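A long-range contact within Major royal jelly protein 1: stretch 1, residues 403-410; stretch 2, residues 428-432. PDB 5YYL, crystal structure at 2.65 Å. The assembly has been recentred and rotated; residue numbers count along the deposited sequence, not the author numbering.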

# COMPACT_ATOMS: atom_id res chain seq x y z
N MET A 403 9.75 20.34 25.90
CA MET A 403 10.77 19.65 25.15
C MET A 403 10.50 18.15 25.21
O MET A 403 9.59 17.70 25.91
CB MET A 403 12.15 19.96 25.70
CG MET A 403 12.50 21.44 25.59
SD MET A 403 13.90 21.84 26.65
CE MET A 403 12.97 22.52 28.00
N ASN A 404 11.22 17.40 24.38
CA ASN A 404 11.11 15.95 24.39
C ASN A 404 12.36 15.31 23.83
O ASN A 404 13.22 15.99 23.29
CB ASN A 404 9.83 15.44 23.68
CG ASN A 404 9.83 15.68 22.19
OD1 ASN A 404 10.58 16.53 21.67
ND2 ASN A 404 8.99 14.93 21.47
N ALA A 405 12.46 14.00 24.02
CA ALA A 405 13.62 13.23 23.57
C ALA A 405 13.38 11.75 23.78
O ALA A 405 12.56 11.35 24.62
CB ALA A 405 14.86 13.64 24.33
N ASN A 406 14.10 10.94 23.01
CA ASN A 406 14.08 9.50 23.20
C ASN A 406 14.91 9.17 24.42
O ASN A 406 16.02 9.68 24.56
CB ASN A 406 14.66 8.78 21.99
CG ASN A 406 14.63 7.28 22.14
OD1 ASN A 406 15.63 6.65 22.40
ND2 ASN A 406 13.45 6.71 22.01
N VAL A 407 14.38 8.32 25.28
CA VAL A 407 15.02 8.00 26.55
C VAL A 407 16.36 7.32 26.30
O VAL A 407 17.39 7.77 26.83
CB VAL A 407 14.13 7.13 27.45
CG1 VAL A 407 14.93 6.49 28.58
CG2 VAL A 407 13.01 7.97 28.03
N ASN A 408 16.34 6.27 25.47
CA ASN A 408 17.52 5.46 25.22
C ASN A 408 18.63 6.29 24.57
O ASN A 408 19.78 6.19 24.99
CB ASN A 408 17.16 4.23 24.36
CG ASN A 408 18.34 3.30 24.13
OD1 ASN A 408 19.18 3.57 23.27
N GLU A 409 18.29 7.11 23.58
CA GLU A 409 19.26 8.04 22.95
C GLU A 409 19.91 9.03 23.95
O GLU A 409 21.05 9.46 23.76
CB GLU A 409 18.59 8.81 21.80
CG GLU A 409 19.55 9.27 20.69
CD GLU A 409 18.86 9.79 19.41
OE1 GLU A 409 19.42 10.71 18.77
OE2 GLU A 409 17.78 9.28 19.01
N LEU A 410 19.20 9.38 25.01
CA LEU A 410 19.66 10.38 25.98
C LEU A 410 20.73 9.78 26.90
O LEU A 410 21.71 10.43 27.23
CB LEU A 410 18.44 10.89 26.78
CG LEU A 410 18.35 12.23 27.50
CD1 LEU A 410 18.91 13.39 26.69
CD2 LEU A 410 16.91 12.51 27.87
N ILE A 428 15.10 1.65 15.78
CA ILE A 428 14.42 2.94 15.59
C ILE A 428 14.18 3.67 16.91
O ILE A 428 13.51 3.16 17.82
CB ILE A 428 13.07 2.78 14.88
CG1 ILE A 428 13.23 1.82 13.70
CG2 ILE A 428 12.57 4.16 14.44
CD1 ILE A 428 12.13 1.88 12.66
N SER A 429 14.71 4.88 16.99
CA SER A 429 14.48 5.74 18.14
C SER A 429 13.31 6.70 17.87
O SER A 429 13.23 7.31 16.81
CB SER A 429 15.74 6.51 18.50
OG SER A 429 16.61 5.64 19.19
N ILE A 430 12.39 6.78 18.84
CA ILE A 430 11.16 7.54 18.71
C ILE A 430 11.06 8.66 19.74
O ILE A 430 11.43 8.48 20.90
CB ILE A 430 9.97 6.63 18.96
CG1 ILE A 430 10.01 5.43 18.03
CG2 ILE A 430 8.66 7.40 18.78
CD1 ILE A 430 9.93 5.77 16.56
N HIS A 431 10.56 9.80 19.29
CA HIS A 431 9.84 10.75 20.15
C HIS A 431 8.78 11.47 19.30
O HIS A 431 8.52 11.05 18.17
CB HIS A 431 10.81 11.70 20.86
CG HIS A 431 11.68 12.50 19.96
ND1 HIS A 431 11.17 13.42 19.07
CD2 HIS A 431 13.03 12.57 19.84
CE1 HIS A 431 12.17 14.01 18.43
NE2 HIS A 431 13.30 13.51 18.87
N LEU A 432 8.14 12.51 19.83
CA LEU A 432 7.16 13.29 19.03
C LEU A 432 7.83 14.39 18.16
O LEU A 432 7.15 15.09 17.40
CB LEU A 432 6.07 13.89 19.92
CG LEU A 432 5.32 12.98 20.90
CD1 LEU A 432 4.25 13.77 21.63
CD2 LEU A 432 4.69 11.77 20.24
OXT LEU A 432 9.04 14.62 18.17

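The contact is small, burying 337 Å² over both sides, and it sits where a strand of stretch 1 gives way to a helix, against the last residues of the chain. Its polar design rests on asparagine, a side chain short enough to stay close to the backbone yet able to donate through one end of its amide and accept through the other.

Met403 opens the stretch out of reach of stretch 2. The strand then alternates. Asn404 points toward the partner, Ala405 away, and Asn406 toward again, so the two asparagines stand on the side that faces stretch 2.

Asn404, with chi1 in the p well, is buried beside His431 and Leu432. Its amide lies over one face of the His431 ring and reaches the backbone of Leu432. The amide is probably turned over in the model, so the roles of its two ends cannot be read directly, but the rule is visible all the same: a compact polar group is placed where an imidazole face and the end of the main chain come together. His431 itself, also p in chi1, turns back on the terminus, its ND1 donating to OXT of Leu432 at 2.6 Å. That bond fixes the ring relative to the carboxylate and helps satisfy a charged group at the chain's end.

Ala405 directs its CB away, so its backbone does the touching: Ala405 CA lies 3.8 Å from His431 CD2. The ring therefore packs against main chain here, and the same carbon, His431 CD2, is 3.7 Å from Asn406 N, which sits at the ring's edge, near its plane.

Asn406 is the centre of the arrangement. It faces His431 in the backbone register, with CA atoms 5.4 Å apart, and its t rotamer places the amide within reach of the strand of stretch 2. There Asn406 ND2 donates to Ile430 O at 2.9 Å, with an N-H...O angle of 162°, the one hydrogen bond identified between the stretches. The CA-to-CB bond of Ile430 points away, and the residue contributes its carbonyl, so an aliphatic residue can serve a polar contact through its backbone. The other end of the same amide works within stretch 1: Asn406 OD1 accepts from Glu409 N at 2.9 Å and 165°, capping the helix that begins at Val407. One side chain thus ties the helix start to the neighbouring strand, an economical use of asparagine at an N-cap. Asn406 OD1 also lies 3.5 Å from Ser429 OG.

Val407 and Asn408 carry the chain into the helix without contacting stretch 2. Glu409, the third residue of the helix, is again directed toward the partner, and its extended chi1 and chi2 bring OE2 to 3.5 Å from Ser429 CB. The carboxylate end of Glu409 thus packs against the CB of Ser429, and both residues remain partly exposed. Leu410 is buried but out of reach of the contact.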